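Local coordinates for chromosome partition protein Smc (Pyrococcus yayanosii, PDB 5XEI), which is the ATPase head, with part of the coiled-coil arm, of an SMC protein probably required for chromosome condensation and partitioning, at residues G246-R250 with I262-S266; V229-L233 with L287-K292; L232-I236 with K276-L280. All coordinates share one frame; numbering follows the deposited sequence.

Contact 1 (G246-R250 with I262-S266)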
loop_
_atom_site.group_PDB
_atom_site.type_symbol
_atom_site.label_atom_id
_atom_site.label_comp_id
_atom_site.label_asym_id
_atom_site.label_seq_id
_atom_site.Cartn_x
_atom_site.Cartn_y
_atom_site.Cartn_z
ATOM N N GLY A 246 77.612 -39.689 52.887
ATOM C CA GLY A 246 76.897 -39.091 54.013
ATOM C C GLY A 246 76.358 -40.087 55.024
ATOM O O GLY A 246 75.931 -39.674 56.109
ATOM N N GLU A 247 76.336 -41.376 54.675
ATOM C CA GLU A 247 76.204 -42.461 55.637
ATOM C C GLU A 247 77.484 -43.275 55.780
ATOM O O GLU A 247 77.594 -44.062 56.727
ATOM C CB GLU A 247 75.050 -43.392 55.235
ATOM C CG GLU A 247 73.831 -42.647 54.712
ATOM C CD GLU A 247 72.745 -43.580 54.239
ATOM O OE1 GLU A 247 73.078 -44.715 53.834
ATOM O OE2 GLU A 247 71.560 -43.177 54.260
ATOM N N ARG A 248 78.439 -43.110 54.854
ATOM C CA ARG A 248 79.786 -43.645 55.029
ATOM C C ARG A 248 80.522 -42.937 56.166
ATOM O O ARG A 248 81.472 -43.493 56.731
ATOM C CB ARG A 248 80.548 -43.522 53.704
ATOM C CG ARG A 248 82.000 -43.946 53.706
ATOM C CD ARG A 248 82.158 -45.340 54.248
ATOM N NE ARG A 248 83.022 -45.349 55.421
ATOM C CZ ARG A 248 83.181 -46.393 56.227
ATOM N NH1 ARG A 248 82.525 -47.520 55.991
ATOM N NH2 ARG A 248 83.992 -46.305 57.270
ATOM N N LYS A 249 80.083 -41.720 56.532
ATOM C CA LYS A 249 80.639 -41.006 57.684
ATOM C C LYS A 249 80.395 -41.733 59.001
ATOM O O LYS A 249 81.017 -41.381 60.010
ATOM C CB LYS A 249 80.036 -39.603 57.806
ATOM C CG LYS A 249 80.188 -38.705 56.596
ATOM C CD LYS A 249 79.282 -37.479 56.731
ATOM C CE LYS A 249 79.291 -36.627 55.470
ATOM N NZ LYS A 249 78.409 -35.429 55.584
ATOM N N ARG A 250 79.482 -42.713 59.020
ATOM C CA ARG A 250 79.142 -43.488 60.213
ATOM C C ARG A 250 80.346 -44.207 60.816
ATOM O O ARG A 250 80.766 -43.890 61.934
ATOM C CB ARG A 250 78.051 -44.515 59.887
ATOM C CG ARG A 250 76.646 -43.949 59.784
ATOM C CD ARG A 250 75.697 -45.011 59.265
ATOM N NE ARG A 250 74.335 -44.510 59.129
ATOM C CZ ARG A 250 73.353 -45.184 58.544
ATOM N NH1 ARG A 250 73.589 -46.388 58.039
ATOM N NH2 ARG A 250 72.139 -44.658 58.462
ATOM N N ILE A 262 75.226 -38.881 63.105
ATOM C CA ILE A 262 75.349 -39.156 61.675
ATOM C C ILE A 262 74.288 -40.159 61.219
ATOM O O ILE A 262 73.880 -40.149 60.050
ATOM C CB ILE A 262 76.786 -39.619 61.355
ATOM C CG1 ILE A 262 77.747 -38.440 61.484
ATOM C CG2 ILE A 262 76.899 -40.217 59.954
ATOM C CD1 ILE A 262 79.147 -38.852 61.761
ATOM N N LYS A 263 73.792 -41.010 62.127
ATOM C CA LYS A 263 72.693 -41.906 61.769
ATOM C C LYS A 263 71.373 -41.159 61.617
ATOM O O LYS A 263 70.492 -41.623 60.885
ATOM C CB LYS A 263 72.537 -43.021 62.806
ATOM C CG LYS A 263 73.573 -44.129 62.705
ATOM C CD LYS A 263 73.286 -45.223 63.720
ATOM C CE LYS A 263 74.449 -46.186 63.852
ATOM N NZ LYS A 263 74.152 -47.240 64.851
ATOM N N VAL A 264 71.215 -40.010 62.287
ATOM C CA VAL A 264 69.943 -39.286 62.271
ATOM C C VAL A 264 69.808 -38.443 61.009
ATOM O O VAL A 264 68.789 -38.501 60.310
ATOM C CB VAL A 264 69.802 -38.409 63.529
ATOM C CG1 VAL A 264 68.507 -37.580 63.454
ATOM C CG2 VAL A 264 69.866 -39.266 64.794
ATOM N N LYS A 265 70.821 -37.628 60.712
ATOM C CA LYS A 265 70.770 -36.779 59.529
ATOM C C LYS A 265 71.058 -37.539 58.237
ATOM O O LYS A 265 70.699 -37.051 57.160
ATOM C CB LYS A 265 71.746 -35.614 59.677
ATOM C CG LYS A 265 71.497 -34.762 60.898
ATOM C CD LYS A 265 72.655 -33.820 61.104
ATOM C CE LYS A 265 73.918 -34.594 61.445
ATOM N NZ LYS A 265 73.835 -35.215 62.791
ATOM N N SER A 266 71.705 -38.707 58.310
ATOM C CA SER A 266 71.775 -39.587 57.148
ATOM C C SER A 266 70.529 -40.453 57.012
ATOM O O SER A 266 70.351 -41.098 55.971
ATOM C CB SER A 266 73.016 -40.482 57.206
ATOM O OG SER A 266 72.687 -41.794 57.632
#
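R250 and I262 lie alongside each other, their side chains running past one another in opposite directions, with R250 CG resting 3.7 Å from I262 CG2. The other branch of the isoleucine takes I262 CD1 to the carbonyl side of K249, 3.6 Å from K249 O. Beyond CG the arginine is extended as far as NE, its CG anti to the carbonyl carbon (chi1 -77°), and this straight chain carries the guanidinium along the helix from I262 towards S266. On the way it crosses K263 at about a right angle, R250 NE passing 3.7 Å from K263 CG, while the lysine leads its amine elsewhere. The guanidinium brings one edge, near its plane, to I262 O. R250 NH2 lies 3.0 Å from S266 OG. E247 CB sits over the centre of one guanidinium face, 4.1 Å above the plane, and E247 CG continues to S266, 3.3 Å from S266 OG. E247 to R250 form a type I turn just after helix 170-246, at the outer end of the shortened arm. The buried S266 hydroxyl thus lies among a guanidinium, a carbonyl oxygen and aliphatic carbon, which makes this a contact of mixed polar and aliphatic packing.

Contact 2 (V229-L233 with L287-K292)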
loop_
_atom_site.group_PDB
_atom_site.type_symbol
_atom_site.label_atom_id
_atom_site.label_comp_id
_atom_site.label_asym_id
_atom_site.label_seq_id
_atom_site.Cartn_x
_atom_site.Cartn_y
_atom_site.Cartn_z
ATOM N N VAL A 229 60.463 -31.153 36.597
ATOM C CA VAL A 229 60.914 -32.535 36.525
ATOM C C VAL A 229 62.434 -32.584 36.373
ATOM O O VAL A 229 63.101 -33.447 36.966
ATOM C CB VAL A 229 60.185 -33.278 35.387
ATOM C CG1 VAL A 229 60.629 -34.707 35.333
ATOM C CG2 VAL A 229 58.677 -33.231 35.593
ATOM N N ALA A 230 63.000 -31.639 35.613
ATOM C CA ALA A 230 64.447 -31.567 35.419
ATOM C C ALA A 230 65.171 -31.340 36.737
ATOM O O ALA A 230 66.018 -32.145 37.137
ATOM C CB ALA A 230 64.794 -30.454 34.432
ATOM N N LEU A 231 64.857 -30.234 37.426
ATOM C CA LEU A 231 65.475 -29.963 38.723
ATOM C C LEU A 231 65.393 -31.178 39.630
ATOM O O LEU A 231 66.255 -31.382 40.489
ATOM C CB LEU A 231 64.809 -28.764 39.401
ATOM C CG LEU A 231 64.888 -28.682 40.934
ATOM C CD1 LEU A 231 66.297 -28.368 41.384
ATOM C CD2 LEU A 231 63.940 -27.669 41.510
ATOM N N LEU A 232 64.397 -32.026 39.415
ATOM C CA LEU A 232 64.212 -33.151 40.309
ATOM C C LEU A 232 65.092 -34.341 39.927
ATOM O O LEU A 232 65.654 -34.998 40.811
ATOM C CB LEU A 232 62.737 -33.510 40.342
ATOM C CG LEU A 232 62.382 -34.824 40.985
ATOM C CD1 LEU A 232 62.965 -34.850 42.360
ATOM C CD2 LEU A 232 60.924 -34.747 41.124
ATOM N N LEU A 233 65.250 -34.633 38.633
ATOM C CA LEU A 233 66.188 -35.679 38.232
ATOM C C LEU A 233 67.594 -35.371 38.736
ATOM O O LEU A 233 68.270 -36.239 39.300
ATOM C CB LEU A 233 66.169 -35.841 36.715
ATOM C CG LEU A 233 64.895 -36.492 36.187
ATOM C CD1 LEU A 233 64.810 -36.468 34.667
ATOM C CD2 LEU A 233 64.834 -37.903 36.693
ATOM N N LEU A 287 56.476 -36.789 29.383
ATOM C CA LEU A 287 57.129 -35.639 29.997
ATOM C C LEU A 287 58.516 -36.010 30.506
ATOM O O LEU A 287 59.511 -35.377 30.134
ATOM C CB LEU A 287 56.250 -35.092 31.125
ATOM C CG LEU A 287 56.830 -34.156 32.191
ATOM C CD1 LEU A 287 57.359 -32.865 31.618
ATOM C CD2 LEU A 287 55.793 -33.864 33.242
ATOM N N ILE A 288 58.602 -37.079 31.315
ATOM C CA ILE A 288 59.849 -37.439 32.000
ATOM C C ILE A 288 60.982 -37.677 31.012
ATOM O O ILE A 288 62.156 -37.485 31.353
ATOM C CB ILE A 288 59.657 -38.679 32.897
ATOM C CG1 ILE A 288 60.902 -38.936 33.742
ATOM C CG2 ILE A 288 59.508 -39.911 32.060
ATOM C CD1 ILE A 288 61.018 -38.091 34.973
ATOM N N ARG A 289 60.668 -38.103 29.784
ATOM C CA ARG A 289 61.718 -38.398 28.819
ATOM C C ARG A 289 62.023 -37.224 27.896
ATOM O O ARG A 289 63.180 -37.062 27.488
ATOM C CB ARG A 289 61.368 -39.661 28.008
ATOM C CG ARG A 289 60.834 -39.478 26.584
ATOM C CD ARG A 289 61.032 -40.782 25.779
ATOM N NE ARG A 289 62.439 -41.206 25.771
ATOM C CZ ARG A 289 62.898 -42.342 25.249
ATOM N NH1 ARG A 289 62.068 -43.206 24.674
ATOM N NH2 ARG A 289 64.197 -42.613 25.309
ATOM N N SER A 290 61.031 -36.370 27.602
ATOM C CA SER A 290 61.281 -35.105 26.914
ATOM C C SER A 290 62.059 -34.127 27.770
ATOM O O SER A 290 62.249 -32.977 27.358
ATOM C CB SER A 290 59.966 -34.465 26.484
ATOM O OG SER A 290 59.279 -35.315 25.589
ATOM N N VAL A 291 62.474 -34.558 28.953
ATOM C CA VAL A 291 63.372 -33.784 29.810
ATOM C C VAL A 291 64.571 -34.592 30.293
ATOM O O VAL A 291 65.645 -34.005 30.537
ATOM C CB VAL A 291 62.583 -33.201 31.010
ATOM C CG1 VAL A 291 61.893 -34.310 31.815
ATOM C CG2 VAL A 291 63.478 -32.366 31.908
ATOM N N LYS A 292 64.479 -35.928 30.393
ATOM C CA LYS A 292 65.561 -36.808 30.844
ATOM C C LYS A 292 66.845 -36.603 30.044
ATOM O O LYS A 292 67.888 -37.182 30.366
ATOM C CB LYS A 292 65.123 -38.281 30.736
ATOM C CG LYS A 292 65.961 -39.299 31.527
ATOM C CD LYS A 292 65.398 -39.535 32.918
ATOM C CE LYS A 292 66.013 -40.762 33.560
ATOM N NZ LYS A 292 65.319 -41.114 34.831
#
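V229 and L233, one turn apart on helix 170-246, face the end of helix 285-289 and the residues just after it, V291 above all. This is coiled-coil arm packing, but not of two continuous opposed helices: here the returning half of the arm is broken, and 287-292 runs locally in roughly the same direction as 229-233. Such an interruption is consistent with the joint of the SMC arm.

V229 spreads its two methyls between different partners. V229 CG1, anti to the backbone N (chi1 -179°), reaches across to I288 CD1 at 3.4 Å, the two side chains crossing at about a right angle, and also touches V291 CG1 at 3.8 Å. V229 CG2 turns to L287 instead, meeting L287 CD2 tip to tip at 3.8 Å.

V291 answers with both of its own branches. While CG1 lies against V229, V291 CG2 is pressed onto A230, 3.4 Å from A230 CB, where a small side chain lets the two backbones approach to 6.1 Å between the CA atoms of A230 and V291. A230 also touches L301 of helix 298-315, which continues the returning half of the arm.

L233 closes the far end of the patch. L233 CD1 is near I288 CD1, at 4.1 Å, and the whole side chain lies across K292 at about a right angle. The lysine is bent at chi2 (92°), which folds its aliphatic part over the leucine before the amine is reached. The contact is mainly apolar packing, and even the amine end of K292 passes close to L233 CD2. It finishes with L233 CD1 3.6 Å from K292 CD.

Contact 3 (L232-I236 with K276-L280)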
loop_
_atom_site.group_PDB
_atom_site.type_symbol
_atom_site.label_atom_id
_atom_site.label_comp_id
_atom_site.label_asym_id
_atom_site.label_seq_id
_atom_site.Cartn_x
_atom_site.Cartn_y
_atom_site.Cartn_z
ATOM N N LEU A 232 64.397 -32.026 39.415
ATOM C CA LEU A 232 64.212 -33.151 40.309
ATOM C C LEU A 232 65.092 -34.341 39.927
ATOM O O LEU A 232 65.654 -34.998 40.811
ATOM C CB LEU A 232 62.737 -33.510 40.342
ATOM C CG LEU A 232 62.382 -34.824 40.985
ATOM C CD1 LEU A 232 62.965 -34.850 42.360
ATOM C CD2 LEU A 232 60.924 -34.747 41.124
ATOM N N LEU A 233 65.250 -34.633 38.633
ATOM C CA LEU A 233 66.188 -35.679 38.232
ATOM C C LEU A 233 67.594 -35.371 38.736
ATOM O O LEU A 233 68.270 -36.239 39.300
ATOM C CB LEU A 233 66.169 -35.841 36.715
ATOM C CG LEU A 233 64.895 -36.492 36.187
ATOM C CD1 LEU A 233 64.810 -36.468 34.667
ATOM C CD2 LEU A 233 64.834 -37.903 36.693
ATOM N N GLY A 234 68.041 -34.126 38.562
ATOM C CA GLY A 234 69.282 -33.709 39.192
ATOM C C GLY A 234 69.233 -33.796 40.705
ATOM O O GLY A 234 70.204 -34.219 41.337
ATOM N N GLU A 235 68.093 -33.428 41.307
ATOM C CA GLU A 235 67.958 -33.382 42.765
ATOM C C GLU A 235 68.233 -34.723 43.452
ATOM O O GLU A 235 68.308 -34.746 44.689
ATOM C CB GLU A 235 66.555 -32.900 43.182
ATOM C CG GLU A 235 66.460 -31.461 43.733
ATOM C CD GLU A 235 65.059 -31.111 44.290
ATOM O OE1 GLU A 235 64.148 -31.965 44.218
ATOM O OE2 GLU A 235 64.860 -29.981 44.803
ATOM N N ILE A 236 68.372 -35.824 42.717
ATOM C CA ILE A 236 68.694 -37.118 43.319
ATOM C C ILE A 236 70.093 -37.578 42.948
ATOM O O ILE A 236 70.762 -38.217 43.750
ATOM C CB ILE A 236 67.659 -38.201 42.945
ATOM C CG1 ILE A 236 66.222 -37.687 42.924
ATOM C CG2 ILE A 236 67.784 -39.422 43.855
ATOM C CD1 ILE A 236 65.361 -38.659 42.152
ATOM N N LYS A 276 61.796 -38.270 46.978
ATOM C CA LYS A 276 62.077 -37.526 45.753
ATOM C C LYS A 276 62.582 -38.424 44.613
ATOM O O LYS A 276 62.988 -37.889 43.581
ATOM C CB LYS A 276 63.066 -36.380 46.037
ATOM C CG LYS A 276 62.411 -35.071 46.583
ATOM C CD LYS A 276 61.670 -34.220 45.535
ATOM C CE LYS A 276 60.474 -33.444 46.093
ATOM N NZ LYS A 276 59.170 -33.883 45.500
ATOM N N ARG A 277 62.580 -39.757 44.760
ATOM C CA ARG A 277 62.708 -40.684 43.633
ATOM C C ARG A 277 61.346 -41.222 43.239
ATOM O O ARG A 277 60.954 -41.201 42.066
ATOM C CB ARG A 277 63.566 -41.919 43.959
ATOM C CG ARG A 277 64.645 -41.850 44.983
ATOM C CD ARG A 277 65.362 -43.210 45.133
ATOM N NE ARG A 277 64.552 -44.098 45.862
ATOM C CZ ARG A 277 64.826 -44.550 47.015
ATOM N NH1 ARG A 277 65.918 -44.234 47.574
ATOM N NH2 ARG A 277 64.021 -45.342 47.608
ATOM N N ARG A 278 60.651 -41.764 44.234
ATOM C CA ARG A 278 59.301 -42.261 44.047
ATOM C C ARG A 278 58.356 -41.164 43.567
ATOM O O ARG A 278 57.328 -41.454 42.946
ATOM C CB ARG A 278 58.837 -42.875 45.360
ATOM C CG ARG A 278 57.381 -43.078 45.503
ATOM C CD ARG A 278 56.947 -42.542 46.833
ATOM N NE ARG A 278 55.547 -42.849 47.014
ATOM C CZ ARG A 278 54.587 -41.944 47.131
ATOM N NH1 ARG A 278 54.848 -40.644 47.095
ATOM N NH2 ARG A 278 53.349 -42.359 47.260
ATOM N N GLU A 279 58.707 -39.902 43.814
ATOM C CA GLU A 279 57.905 -38.782 43.337
ATOM C C GLU A 279 57.732 -38.813 41.823
ATOM O O GLU A 279 56.661 -38.460 41.307
ATOM C CB GLU A 279 58.577 -37.486 43.773
ATOM C CG GLU A 279 57.672 -36.310 44.024
ATOM C CD GLU A 279 57.798 -35.299 42.919
ATOM O OE1 GLU A 279 58.291 -35.710 41.854
ATOM O OE2 GLU A 279 57.461 -34.113 43.119
ATOM N N LEU A 280 58.770 -39.233 41.100
ATOM C CA LEU A 280 58.743 -39.246 39.641
ATOM C C LEU A 280 58.136 -40.507 39.070
ATOM O O LEU A 280 57.841 -40.542 37.869
ATOM C CB LEU A 280 60.139 -39.107 39.048
ATOM C CG LEU A 280 60.992 -37.975 39.585
ATOM C CD1 LEU A 280 61.707 -38.409 40.846
ATOM C CD2 LEU A 280 61.942 -37.594 38.505
#
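Segments 232-236 and 276-280 run in broadly opposed directions, well short of straight antiparallel, and come nearest at the CA atoms of I236 and R277, 7.0 Å apart. Between them L232 and L280 reach from either backbone, tip to tip. L232 has CG anti to the backbone N (chi1 168°), a setting that sends both methyls towards the other segment: L232 CD2 meets L280 CG at 3.6 Å, while CD1 turns to K276.

L280 touches three side chains of 232-236. L280 CD1 meets L232 and comes within 3.9 Å of I236 CD1, whereas L280 CD2 leans on L233 CD2, 3.4 Å away. L280 also packs on I288 of helix 285-289. I236 stands next to L280, and its CG2 branch is set across R277 at about a right angle, I236 CG2 lying 4.1 Å from R277 CG and using the aliphatic base of the arginine.

K276 lies across L232 at the edge of the cluster. The two chains pass at about a right angle, K276 CD lying 3.5 Å from L232 CD1, with E235 OE1 3.6 Å from K276 CD. Bends at chi2, chi3 and chi4 then carry the amine away from E235 and back to E279, three residues on, where K276 NZ and E279 OE2 form a salt bridge at 2.9 Å, the hydrogen bond within it weak. E235 would still probably contribute a favourable field.

Leucines and an isoleucine at the centre of a surface contact, bordered by lysine, arginine and glutamate, are consistent with the predicted antiparallel intramolecular coiled coil of the SMC arm, here splayed.

Overall arrangement
From the head the chain runs outward along helix 170-246, meeting first the segment used by contact 2, then, sharing L232 and L233, that of contact 3, and lastly the turn of contact 1. After the linker it comes back in the order contact 1, contact 3, contact 2, so the three loops do not cross: contact 1 closes the shortest, contact 3 spans it, and contact 2, starting from an overlapping stretch, closes the longest. Contacts 2 and 3 are continuous, their centres about 9 Å apart, and together tie helices 261-278 and 285-289 to adjoining parts of helix 170-246. Contact 1 stands apart, its centre about 20 Å from that of contact 3, joining the two sides of the shortened arm near its outer end.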